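Local coordinates for 4-alpha-glucanotransferase (Corynebacterium glutamicum, PDB 5B68), which is an amylomaltase, a multidomain enzyme with a TIM-barrel domain joined to an N-terminal beta-sandwich domain, at residues Gly137-Gly142 with Leu159-Ala164; Arg165-Asp170 with Glu497-Gly502; Leu141-Leu146 with Val491-Leu496; Asp98-Leu103 with Lys145-Ser150. One frame throughout, in Å; residues are numbered along the deposited sequence.

Interaction 1. Residues Gly137-Gly142 with Leu159-Ala164; sequences GDLPLG and LIITPA
Ile161 and Leu141 lose the most surface here, where the loop leading into strand 142-150 passes over strand 153-162. Ile161 lies against the carbonyl of Pro140: its CB is 3.5 Å from Pro140 O, and its CG2 packs on the same atom. That oxygen takes its hydrogen bond from His144 NE2; Ile161 only packs on it. The CG1 of Ile161, anti to the carbonyl carbon (chi1 -57°), leads to CD1, which meets Leu139 CD1 at 4.0 Å. That same Leu139 methyl reaches on to Leu159 CD2 at 3.7 Å, the Leu139 side chain crossing those of Leu159 and Ile161 at about a right angle.

Leu141 works at the far end of the strand. Its CD2 settles on the peptide link between Thr162 and Pro163, 3.6 Å from Pro163 N, while both of its methyls also touch Pro163 CB. Leu496 of helix 487-500 packs on both Leu141 and Pro163.

Between these two patches the main chains join. Gly142 N donates to Ile161 O over 3.1 Å, and Ile161 N returns a straighter bond to Gly142 O, also 3.1 Å, with 169° at the hydrogen. At the backbone angles of Gly142 (phi 136°) a CB would be jammed against the carbonyl O of Leu141, which calls for glycine. This reciprocal pair is an antiparallel hydrogen-bonded bridge at the open end of the beta hairpin of strands 142-150 and 153-162, part of the beta-sandwich domain.

Interaction 2. Residues Arg165-Asp170 with Glu497-Gly502; sequences RLSTAD and EAELAG
Ser167 is held by the carboxylate of Glu499 through two hydrogen bonds at the start of helix 167-174. Its N donates to Glu499 OE1 (3.0 Å, 164° at the hydrogen), arriving on the syn side but 21° out of the carboxylate plane; its OG gives a short bond to Glu499 OE2, 2.6 Å, on the syn lone pair. With one residue gripping both oxygens, the carboxylate is fixed in rotation. Glu499 gets there by bending at chi2 (71°), which turns CD toward the serine. At the amino end of helix 167-174 the charge of Glu499 would probably be favoured.

Next to these bonds the packing is tight and apolar: Leu166 CD2 sits 3.7 Å from Ala498 CB and equally close to Glu499 N, and Val505 of strand 504-507 packs on both Leu166 and Ala498.

The carboxylate also faces water. One water joins Thr168 N to Glu499 OE1, donating to the latter over 2.9 Å; another donates to Glu499 OE2 and, weakly, to Arg165 O. The loose side is that of Thr168 and the exposed Gly502: Thr168 CG2 only brushes Gly502 O at 3.6 Å, while its OG1 bonds to Ala503 O. Gly502 closes helix 487-500 in a Schellman motif, turning the chain into strand 504-507, as helix 167-174 leads into strand 177-182: two helices meeting beside the parallel strands of the TIM barrel.

Interaction 3. Residues Leu141-Leu146 with Val491-Leu496; sequences LGWHKL and VGILAL
Gly142 and Leu496 make the nearest backbone approach, 7.3 Å between their CA atoms, where strand 142-146 passes helix 491-496 at 10.4 Å between axes, their directions 123° apart. Leu496 reaches across with both methyls. Its CG, anti to the backbone N (chi1 173°), is carried toward the strand; CD1 then goes to Leu141 CB (3.8 Å) and to the backbone N of Gly142, CD2 to the indole of Trp143, 3.6 Å from NE1.

This is the seam between two domains, the beta sandwich supplying the strand and the TIM-barrel domain the helix, and Trp143 reaches across it. The far corner of its six-membered ring runs into Ile493, whose CG2 stands at the ring edge, near its plane, 3.7 Å from CH2; CG1 and CD1 of the isoleucine crowd the same carbon. The indole N-H is satisfied on the helix side as well, bonding to Glu497 OE2, which in turn pairs with Arg448. Helix 441-452 also borders the contact: Arg444 makes a cation-pi contact with Trp143, and Trp443 and Leu447 pack on Ile493.

Interaction 4. Residues Asp98-Leu103 with Lys145-Ser150; sequences DVHIEL and KLHLKS
His100 and His147 form the middle of three hydrogen-bonded pairs that join strand 98-102 to strand 145-150, the others being Asp98 with Lys149 and Glu102 with Lys145. Each pair exchanges two backbone bonds, six in all, between strands whose directions differ by 155°; the bond from His147 N to His100 O is 2.8 Å long. At the intervening pairs, CA-H groups point at carbonyls, as with Val99 CA and His147 O, 3.2 Å apart.

Apolar contacts occupy one face. Leu146 and Ile101 run alongside each other in the same direction, with Leu146 CD2 3.6 Å from Ile101 CG1. Leu146 CD2 also touches Val99 CG1, and Val99 CG2 meets Leu148 CD1 at 3.9 Å. Val89 and Phe87 of strand 86-92 pack on this face, Val89 on Val99 and Leu148, Phe87 on Leu146.

On the other face the imidazoles come together. A chi1 of 73° puts CG of His100 between its backbone N and carbonyl carbon, on the His147 side; His147 CB lies over one face of the ring, 3.5 Å from CE1. The planes of the two rings differ by 16°, but the rings are offset, with centroids 5.1 Å from each other and little overlap. Glu102 CB meets the edge of the His147 ring, 3.8 Å from CD2.

A water touches His100 ND1 at 2.7 Å and donates to His147 O, tying side chain to backbone across the strands. An antiparallel pair with Val99, Leu146 and Leu148 packed on strand 86-92, and a polar opposite face carrying the histidines, is what a beta-sandwich sheet has.

From the N terminus, interaction 4 opens first, at 98-103, and closes at 145-150, pairing strands within the sandwich sheet. Interaction 1 opens at 137-142, before that closure, and ends at 159-164, so the two cross; Leu159 and Leu139 both pack on Ile101. Interaction 3 leaves from 141-146, overlapping both, and closes a far longer loop at 491-496. Interaction 2 starts at 165-170, just after interaction 1 has closed, and ends at 497-502, one step further along helix 487-500, so it crosses interaction 3. That helix therefore ties the sandwich sheet and the following helix 167-174 to the barrel domain, with Pro163 touching Glu499 between interactions 1 and 2.

Interaction 1. Residues Gly137-Gly142 with Leu159-Ala164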
loop_
_atom_site.group_PDB
_atom_site.type_symbol
_atom_site.label_atom_id
_atom_site.label_comp_id
_atom_site.label_asym_id
_atom_site.label_seq_id
_atom_site.Cartn_x
_atom_site.Cartn_y
_atom_site.Cartn_z
ATOM N N GLY A 137 30.810 9.814 -5.850
ATOM C CA GLY A 137 29.883 10.422 -4.932
ATOM C C GLY A 137 28.912 11.389 -5.563
ATOM O O GLY A 137 28.130 11.993 -4.870
ATOM N N ASP A 138 29.003 11.553 -6.869
ATOM C CA ASP A 138 28.193 12.517 -7.600
ATOM C C ASP A 138 27.271 11.930 -8.666
ATOM O O ASP A 138 26.986 12.579 -9.644
ATOM C CB ASP A 138 29.058 13.621 -8.203
ATOM C CG ASP A 138 29.948 13.127 -9.309
ATOM O OD1 ASP A 138 30.084 11.914 -9.472
ATOM O OD2 ASP A 138 30.519 13.966 -10.014
ATOM N N LEU A 139 26.852 10.687 -8.504
ATOM C CA LEU A 139 25.896 10.114 -9.425
ATOM C C LEU A 139 24.513 10.736 -9.222
ATOM O O LEU A 139 24.135 11.050 -8.118
ATOM C CB LEU A 139 25.816 8.603 -9.240
ATOM C CG LEU A 139 27.100 7.795 -9.405
ATOM C CD1 LEU A 139 26.813 6.326 -9.219
ATOM C CD2 LEU A 139 27.740 8.024 -10.753
ATOM N N PRO A 140 23.770 10.901 -10.299
ATOM C CA PRO A 140 22.393 11.394 -10.201
ATOM C C PRO A 140 21.526 10.318 -9.579
ATOM O O PRO A 140 21.866 9.122 -9.655
ATOM C CB PRO A 140 22.005 11.642 -11.681
ATOM C CG PRO A 140 22.855 10.735 -12.464
ATOM C CD PRO A 140 24.141 10.583 -11.712
ATOM N N LEU A 141 20.369 10.734 -9.117
ATOM C CA LEU A 141 19.314 9.800 -8.702
ATOM C C LEU A 141 18.938 8.909 -9.843
ATOM O O LEU A 141 19.025 9.330 -10.966
ATOM C CB LEU A 141 18.096 10.586 -8.239
ATOM C CG LEU A 141 18.283 11.504 -7.035
ATOM C CD1 LEU A 141 16.928 12.111 -6.661
ATOM C CD2 LEU A 141 18.791 10.784 -5.838
ATOM N N GLY A 142 18.584 7.658 -9.559
ATOM C CA GLY A 142 17.914 6.862 -10.574
ATOM C C GLY A 142 18.447 5.466 -10.661
ATOM O O GLY A 142 19.052 4.912 -9.714
ATOM N N LEU A 159 22.427 -0.573 -9.961
ATOM C CA LEU A 159 23.044 0.429 -9.111
ATOM C C LEU A 159 22.039 1.557 -8.978
ATOM O O LEU A 159 21.768 2.286 -9.966
ATOM C CB LEU A 159 24.340 0.986 -9.732
ATOM C CG LEU A 159 25.032 2.127 -8.954
ATOM C CD1 LEU A 159 25.392 1.777 -7.526
ATOM C CD2 LEU A 159 26.284 2.646 -9.645
ATOM N N ILE A 160 21.445 1.676 -7.794
ATOM C CA ILE A 160 20.277 2.478 -7.612
ATOM C C ILE A 160 20.622 3.562 -6.609
ATOM O O ILE A 160 21.010 3.258 -5.494
ATOM C CB ILE A 160 19.148 1.596 -7.089
ATOM C CG1 ILE A 160 18.864 0.443 -8.102
ATOM C CG2 ILE A 160 17.899 2.429 -6.905
ATOM C CD1 ILE A 160 18.352 -0.776 -7.434
ATOM N N ILE A 161 20.465 4.789 -7.008
ATOM C CA ILE A 161 20.887 5.924 -6.214
ATOM C C ILE A 161 19.630 6.698 -5.706
ATOM O O ILE A 161 18.737 7.100 -6.490
ATOM C CB ILE A 161 21.768 6.835 -7.069
ATOM C CG1 ILE A 161 23.001 6.066 -7.635
ATOM C CG2 ILE A 161 22.200 8.034 -6.274
ATOM C CD1 ILE A 161 23.918 5.463 -6.563
ATOM N N THR A 162 19.551 6.852 -4.397
ATOM C CA THR A 162 18.311 7.227 -3.757
ATOM C C THR A 162 18.495 8.554 -3.022
ATOM O O THR A 162 19.610 8.942 -2.675
ATOM C CB THR A 162 17.851 6.157 -2.806
ATOM O OG1 THR A 162 18.697 6.116 -1.664
ATOM C CG2 THR A 162 17.734 4.767 -3.458
ATOM N N PRO A 163 17.406 9.328 -2.901
ATOM C CA PRO A 163 17.576 10.654 -2.270
ATOM C C PRO A 163 17.695 10.619 -0.758
ATOM O O PRO A 163 17.030 9.823 -0.076
ATOM C CB PRO A 163 16.332 11.420 -2.739
ATOM C CG PRO A 163 15.309 10.342 -2.841
ATOM C CD PRO A 163 16.034 9.155 -3.418
ATOM N N ALA A 164 18.505 11.525 -0.215
ATOM C CA ALA A 164 18.612 11.644 1.217
ATOM C C ALA A 164 17.245 12.001 1.916
ATOM O O ALA A 164 16.956 11.476 2.956
ATOM C CB ALA A 164 19.710 12.666 1.575
#

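Interaction 2. Residues Arg165-Asp170 with Glu497-Gly502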
loop_
_atom_site.group_PDB
_atom_site.type_symbol
_atom_site.label_atom_id
_atom_site.label_comp_id
_atom_site.label_asym_id
_atom_site.label_seq_id
_atom_site.Cartn_x
_atom_site.Cartn_y
_atom_site.Cartn_z
ATOM N N ARG A 165 16.444 12.883 1.291
ATOM C CA ARG A 165 15.220 13.374 1.890
ATOM C C ARG A 165 14.226 13.827 0.818
ATOM O O ARG A 165 14.570 14.499 -0.160
ATOM C CB ARG A 165 15.554 14.534 2.803
ATOM C CG ARG A 165 14.404 14.972 3.742
ATOM C CD ARG A 165 14.821 16.201 4.567
ATOM N NE ARG A 165 13.695 16.764 5.354
ATOM C CZ ARG A 165 13.178 16.228 6.451
ATOM N NH1 ARG A 165 12.218 16.898 7.086
ATOM N NH2 ARG A 165 13.609 15.058 6.975
ATOM N N LEU A 166 12.986 13.417 0.997
ATOM C CA LEU A 166 11.866 13.849 0.169
ATOM C C LEU A 166 11.655 15.380 0.328
ATOM O O LEU A 166 11.531 15.845 1.460
ATOM C CB LEU A 166 10.595 13.127 0.648
ATOM C CG LEU A 166 10.553 11.687 0.273
ATOM C CD1 LEU A 166 9.573 10.932 1.108
ATOM C CD2 LEU A 166 10.230 11.549 -1.214
ATOM N N SER A 167 11.651 16.103 -0.772
ATOM C CA SER A 167 11.416 17.576 -0.775
ATOM C C SER A 167 10.061 17.977 -0.195
ATOM O O SER A 167 9.965 19.058 0.443
ATOM C CB SER A 167 11.595 18.120 -2.179
ATOM O OG SER A 167 12.838 17.745 -2.652
ATOM N N THR A 168 9.028 17.122 -0.319
ATOM C CA THR A 168 7.720 17.473 0.235
ATOM C C THR A 168 7.737 17.578 1.782
ATOM O O THR A 168 6.849 18.216 2.383
ATOM C CB THR A 168 6.641 16.429 -0.142
ATOM O OG1 THR A 168 7.160 15.117 0.071
ATOM C CG2 THR A 168 6.143 16.612 -1.630
ATOM N N ALA A 169 8.660 16.877 2.438
ATOM C CA ALA A 169 8.713 16.835 3.915
ATOM C C ALA A 169 8.867 18.270 4.478
ATOM O O ALA A 169 8.010 18.746 5.243
ATOM C CB ALA A 169 9.820 15.874 4.396
ATOM N N ASP A 170 9.906 18.977 4.058
ATOM C CA ASP A 170 10.087 20.360 4.540
ATOM C C ASP A 170 9.021 21.334 4.027
ATOM O O ASP A 170 8.682 22.323 4.733
ATOM C CB ASP A 170 11.473 20.939 4.204
ATOM C CG ASP A 170 12.622 20.291 4.980
ATOM O OD1 ASP A 170 12.433 19.463 5.902
ATOM O OD2 ASP A 170 13.764 20.590 4.574
ATOM N N GLU A 497 11.321 6.821 -5.901
ATOM C CA GLU A 497 10.138 6.923 -6.746
ATOM C C GLU A 497 9.199 8.103 -6.392
ATOM O O GLU A 497 8.676 8.813 -7.288
ATOM C CB GLU A 497 9.456 5.599 -6.837
ATOM C CG GLU A 497 10.207 4.574 -7.688
ATOM C CD GLU A 497 10.416 5.023 -9.101
ATOM O OE1 GLU A 497 9.427 5.420 -9.792
ATOM O OE2 GLU A 497 11.594 4.985 -9.561
ATOM N N ALA A 498 8.969 8.308 -5.100
ATOM C CA ALA A 498 8.245 9.468 -4.631
ATOM C C ALA A 498 8.901 10.804 -4.963
ATOM O O ALA A 498 8.218 11.743 -5.404
ATOM C CB ALA A 498 7.911 9.341 -3.120
ATOM N N GLU A 499 10.215 10.908 -4.810
ATOM C CA GLU A 499 10.905 12.127 -5.134
ATOM C C GLU A 499 10.774 12.422 -6.620
ATOM O O GLU A 499 10.444 13.558 -6.958
ATOM C CB GLU A 499 12.346 12.095 -4.679
ATOM C CG GLU A 499 13.090 13.397 -4.905
ATOM C CD GLU A 499 12.671 14.545 -3.986
ATOM O OE1 GLU A 499 11.802 14.362 -3.154
ATOM O OE2 GLU A 499 13.203 15.648 -4.113
ATOM N N LEU A 500 10.880 11.416 -7.487
ATOM C CA LEU A 500 10.772 11.627 -8.973
ATOM C C LEU A 500 9.330 12.078 -9.355
ATOM O O LEU A 500 9.126 12.851 -10.322
ATOM C CB LEU A 500 11.108 10.350 -9.717
ATOM C CG LEU A 500 12.522 9.771 -9.630
ATOM C CD1 LEU A 500 12.679 8.438 -10.329
ATOM C CD2 LEU A 500 13.520 10.811 -10.149
ATOM N N ALA A 501 8.359 11.625 -8.571
ATOM C CA ALA A 501 6.968 11.959 -8.760
ATOM C C ALA A 501 6.575 13.253 -8.025
ATOM O O ALA A 501 5.428 13.621 -8.160
ATOM C CB ALA A 501 6.082 10.813 -8.264
ATOM N N GLY A 502 7.488 13.926 -7.298
ATOM C CA GLY A 502 7.190 15.165 -6.516
ATOM C C GLY A 502 6.184 14.924 -5.396
ATOM O O GLY A 502 5.351 15.777 -5.070
HETATM O O HOH W 1 16.131 15.314 -3.164
HETATM O O HOH W 2 9.045 14.769 -2.517
#

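Interaction 3. Residues Leu141-Leu146 with Val491-Leu496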
loop_
_atom_site.group_PDB
_atom_site.type_symbol
_atom_site.label_atom_id
_atom_site.label_comp_id
_atom_site.label_asym_id
_atom_site.label_seq_id
_atom_site.Cartn_x
_atom_site.Cartn_y
_atom_site.Cartn_z
ATOM N N LEU A 141 20.369 10.734 -9.117
ATOM C CA LEU A 141 19.314 9.800 -8.702
ATOM C C LEU A 141 18.938 8.909 -9.843
ATOM O O LEU A 141 19.025 9.330 -10.966
ATOM C CB LEU A 141 18.096 10.586 -8.239
ATOM C CG LEU A 141 18.283 11.504 -7.035
ATOM C CD1 LEU A 141 16.928 12.111 -6.661
ATOM C CD2 LEU A 141 18.791 10.784 -5.838
ATOM N N GLY A 142 18.584 7.658 -9.559
ATOM C CA GLY A 142 17.914 6.862 -10.574
ATOM C C GLY A 142 18.447 5.466 -10.661
ATOM O O GLY A 142 19.052 4.912 -9.714
ATOM N N TRP A 143 18.111 4.872 -11.801
ATOM C CA TRP A 143 18.226 3.452 -12.035
ATOM C C TRP A 143 19.336 3.173 -13.014
ATOM O O TRP A 143 19.130 3.170 -14.201
ATOM C CB TRP A 143 16.883 2.920 -12.568
ATOM C CG TRP A 143 15.842 3.092 -11.558
ATOM C CD1 TRP A 143 15.069 4.184 -11.360
ATOM C CD2 TRP A 143 15.516 2.177 -10.524
ATOM N NE1 TRP A 143 14.258 4.001 -10.278
ATOM C CE2 TRP A 143 14.517 2.771 -9.744
ATOM C CE3 TRP A 143 15.961 0.907 -10.188
ATOM C CZ2 TRP A 143 13.955 2.130 -8.656
ATOM C CZ3 TRP A 143 15.405 0.279 -9.114
ATOM C CH2 TRP A 143 14.418 0.888 -8.350
ATOM N N HIS A 144 20.516 2.958 -12.458
ATOM C CA HIS A 144 21.740 2.702 -13.192
ATOM C C HIS A 144 22.150 1.231 -13.166
ATOM O O HIS A 144 21.448 0.406 -12.632
ATOM C CB HIS A 144 22.856 3.585 -12.649
ATOM C CG HIS A 144 22.415 4.979 -12.351
ATOM N ND1 HIS A 144 21.646 5.709 -13.221
ATOM C CD2 HIS A 144 22.577 5.751 -11.257
ATOM C CE1 HIS A 144 21.389 6.886 -12.694
ATOM N NE2 HIS A 144 21.936 6.935 -11.499
ATOM N N LYS A 145 23.274 0.928 -13.798
ATOM C CA LYS A 145 23.806 -0.409 -13.786
ATOM C C LYS A 145 25.308 -0.450 -13.564
ATOM O O LYS A 145 26.018 0.396 -14.046
ATOM C CB LYS A 145 23.495 -1.094 -15.103
ATOM C CG LYS A 145 22.039 -1.458 -15.281
ATOM C CD LYS A 145 21.910 -2.635 -16.215
ATOM C CE LYS A 145 20.466 -2.973 -16.506
ATOM N NZ LYS A 145 20.376 -3.764 -17.758
ATOM N N LEU A 146 25.757 -1.477 -12.862
ATOM C CA LEU A 146 27.151 -1.816 -12.793
ATOM C C LEU A 146 27.395 -2.961 -13.761
ATOM O O LEU A 146 26.645 -3.898 -13.831
ATOM C CB LEU A 146 27.567 -2.228 -11.391
ATOM C CG LEU A 146 27.889 -1.125 -10.403
ATOM C CD1 LEU A 146 27.789 -1.613 -8.974
ATOM C CD2 LEU A 146 29.242 -0.507 -10.684
ATOM N N VAL A 491 13.201 1.190 1.471
ATOM C CA VAL A 491 12.872 2.568 1.857
ATOM C C VAL A 491 13.485 3.531 0.910
ATOM O O VAL A 491 12.853 4.543 0.510
ATOM C CB VAL A 491 13.395 2.927 3.276
ATOM C CG1 VAL A 491 13.157 4.392 3.586
ATOM C CG2 VAL A 491 12.745 2.076 4.353
ATOM N N GLY A 492 14.729 3.240 0.510
ATOM C CA GLY A 492 15.443 4.137 -0.442
ATOM C C GLY A 492 14.738 4.228 -1.787
ATOM O O GLY A 492 14.635 5.309 -2.372
ATOM N N ILE A 493 14.254 3.112 -2.259
ATOM C CA ILE A 493 13.526 3.104 -3.515
ATOM C C ILE A 493 12.144 3.762 -3.385
ATOM O O ILE A 493 11.711 4.396 -4.289
ATOM C CB ILE A 493 13.473 1.676 -4.073
ATOM C CG1 ILE A 493 14.888 1.253 -4.567
ATOM C CG2 ILE A 493 12.450 1.540 -5.226
ATOM C CD1 ILE A 493 15.043 -0.263 -4.748
ATOM N N LEU A 494 11.432 3.571 -2.278
ATOM C CA LEU A 494 10.228 4.285 -2.061
ATOM C C LEU A 494 10.499 5.796 -2.118
ATOM O O LEU A 494 9.776 6.557 -2.784
ATOM C CB LEU A 494 9.616 3.863 -0.715
ATOM C CG LEU A 494 8.472 4.688 -0.178
ATOM C CD1 LEU A 494 7.298 4.593 -1.117
ATOM C CD2 LEU A 494 8.088 4.170 1.190
ATOM N N ALA A 495 11.549 6.250 -1.451
ATOM C CA ALA A 495 11.886 7.676 -1.452
ATOM C C ALA A 495 12.261 8.168 -2.860
ATOM O O ALA A 495 11.819 9.276 -3.258
ATOM C CB ALA A 495 12.984 8.010 -0.464
ATOM N N LEU A 496 12.980 7.330 -3.590
ATOM C CA LEU A 496 13.379 7.658 -4.942
ATOM C C LEU A 496 12.164 7.823 -5.841
ATOM O O LEU A 496 12.047 8.858 -6.488
ATOM C CB LEU A 496 14.323 6.629 -5.519
ATOM C CG LEU A 496 14.726 6.743 -7.009
ATOM C CD1 LEU A 496 15.354 8.068 -7.365
ATOM C CD2 LEU A 496 15.662 5.582 -7.320
#

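Interaction 4. Residues Asp98-Leu103 with Lys145-Ser150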
loop_
_atom_site.group_PDB
_atom_site.type_symbol
_atom_site.label_atom_id
_atom_site.label_comp_id
_atom_site.label_asym_id
_atom_site.label_seq_id
_atom_site.Cartn_x
_atom_site.Cartn_y
_atom_site.Cartn_z
ATOM N N ASP A 98 37.274 -5.724 -14.922
ATOM C CA ASP A 98 36.956 -4.436 -15.545
ATOM C C ASP A 98 35.510 -4.155 -15.138
ATOM O O ASP A 98 34.634 -4.972 -15.388
ATOM C CB ASP A 98 37.092 -4.451 -17.058
ATOM C CG ASP A 98 38.474 -4.877 -17.518
ATOM O OD1 ASP A 98 39.408 -4.659 -16.746
ATOM O OD2 ASP A 98 38.596 -5.456 -18.629
ATOM N N VAL A 99 35.321 -3.026 -14.467
ATOM C CA VAL A 99 34.004 -2.593 -13.922
ATOM C C VAL A 99 33.729 -1.177 -14.411
ATOM O O VAL A 99 34.615 -0.338 -14.436
ATOM C CB VAL A 99 33.948 -2.622 -12.370
ATOM C CG1 VAL A 99 32.548 -2.196 -11.854
ATOM C CG2 VAL A 99 34.328 -3.994 -11.826
ATOM N N HIS A 100 32.503 -0.925 -14.859
ATOM C CA HIS A 100 32.064 0.441 -15.111
ATOM C C HIS A 100 30.557 0.569 -14.803
ATOM O O HIS A 100 29.909 -0.432 -14.517
ATOM C CB HIS A 100 32.385 0.880 -16.543
ATOM C CG HIS A 100 31.515 0.262 -17.570
ATOM N ND1 HIS A 100 31.720 -1.008 -18.085
ATOM C CD2 HIS A 100 30.444 0.760 -18.220
ATOM C CE1 HIS A 100 30.765 -1.273 -18.953
ATOM N NE2 HIS A 100 29.984 -0.220 -19.054
ATOM N N ILE A 101 30.110 1.827 -14.828
ATOM C CA ILE A 101 28.737 2.181 -14.622
ATOM C C ILE A 101 28.103 2.653 -15.917
ATOM O O ILE A 101 28.677 3.488 -16.645
ATOM C CB ILE A 101 28.656 3.291 -13.543
ATOM C CG1 ILE A 101 29.191 2.802 -12.202
ATOM C CG2 ILE A 101 27.224 3.859 -13.455
ATOM C CD1 ILE A 101 29.440 3.943 -11.244
ATOM N N GLU A 102 26.866 2.216 -16.188
ATOM C CA GLU A 102 26.047 2.800 -17.238
ATOM C C GLU A 102 24.873 3.433 -16.518
ATOM O O GLU A 102 24.125 2.766 -15.861
ATOM C CB GLU A 102 25.594 1.734 -18.255
ATOM C CG GLU A 102 24.583 2.380 -19.219
ATOM C CD GLU A 102 24.478 1.796 -20.618
ATOM O OE1 GLU A 102 23.321 1.750 -21.110
ATOM O OE2 GLU A 102 25.542 1.465 -21.248
ATOM N N LEU A 103 24.767 4.745 -16.608
ATOM C CA LEU A 103 23.642 5.457 -16.015
ATOM C C LEU A 103 22.342 5.179 -16.761
ATOM O O LEU A 103 22.302 4.676 -17.905
ATOM C CB LEU A 103 23.934 6.940 -15.960
ATOM C CG LEU A 103 25.105 7.374 -15.127
ATOM C CD1 LEU A 103 25.170 8.891 -15.196
ATOM C CD2 LEU A 103 25.041 6.919 -13.678
ATOM N N LYS A 145 23.274 0.928 -13.798
ATOM C CA LYS A 145 23.806 -0.409 -13.786
ATOM C C LYS A 145 25.308 -0.450 -13.564
ATOM O O LYS A 145 26.018 0.396 -14.046
ATOM C CB LYS A 145 23.495 -1.094 -15.103
ATOM C CG LYS A 145 22.039 -1.458 -15.281
ATOM C CD LYS A 145 21.910 -2.635 -16.215
ATOM C CE LYS A 145 20.466 -2.973 -16.506
ATOM N NZ LYS A 145 20.376 -3.764 -17.758
ATOM N N LEU A 146 25.757 -1.477 -12.862
ATOM C CA LEU A 146 27.151 -1.816 -12.793
ATOM C C LEU A 146 27.395 -2.961 -13.761
ATOM O O LEU A 146 26.645 -3.898 -13.831
ATOM C CB LEU A 146 27.567 -2.228 -11.391
ATOM C CG LEU A 146 27.889 -1.125 -10.403
ATOM C CD1 LEU A 146 27.789 -1.613 -8.974
ATOM C CD2 LEU A 146 29.242 -0.507 -10.684
ATOM N N HIS A 147 28.457 -2.840 -14.525
ATOM C CA HIS A 147 28.832 -3.880 -15.487
ATOM C C HIS A 147 30.244 -4.407 -15.250
ATOM O O HIS A 147 31.200 -3.607 -15.076
ATOM C CB HIS A 147 28.840 -3.278 -16.859
ATOM C CG HIS A 147 27.508 -2.970 -17.402
ATOM N ND1 HIS A 147 26.729 -3.930 -17.991
ATOM C CD2 HIS A 147 26.832 -1.810 -17.525
ATOM C CE1 HIS A 147 25.617 -3.383 -18.431
ATOM N NE2 HIS A 147 25.654 -2.099 -18.174
ATOM N N LEU A 148 30.395 -5.726 -15.291
ATOM C CA LEU A 148 31.667 -6.389 -15.062
ATOM C C LEU A 148 32.015 -7.227 -16.289
ATOM O O LEU A 148 31.200 -8.023 -16.780
ATOM C CB LEU A 148 31.608 -7.273 -13.851
ATOM C CG LEU A 148 32.674 -8.342 -13.617
ATOM C CD1 LEU A 148 33.948 -7.568 -13.353
ATOM C CD2 LEU A 148 32.446 -9.379 -12.531
ATOM N N LYS A 149 33.262 -7.036 -16.758
ATOM C CA LYS A 149 33.835 -7.916 -17.800
ATOM C C LYS A 149 35.106 -8.545 -17.250
ATOM O O LYS A 149 35.963 -7.865 -16.679
ATOM C CB LYS A 149 34.076 -7.192 -19.130
ATOM C CG LYS A 149 34.555 -8.114 -20.230
ATOM C CD LYS A 149 34.487 -7.420 -21.593
ATOM C CE LYS A 149 35.015 -8.315 -22.697
ATOM N NZ LYS A 149 36.463 -8.588 -22.425
ATOM N N SER A 150 35.191 -9.871 -17.381
ATOM C CA SER A 150 36.339 -10.644 -16.970
ATOM C C SER A 150 36.661 -11.675 -18.047
ATOM O O SER A 150 36.122 -12.779 -18.037
ATOM C CB SER A 150 36.065 -11.265 -15.616
ATOM O OG SER A 150 37.186 -11.979 -15.128
HETATM O O HOH W 3 38.270 -8.578 -19.523
HETATM O O HOH W 4 33.065 -3.297 -17.667
#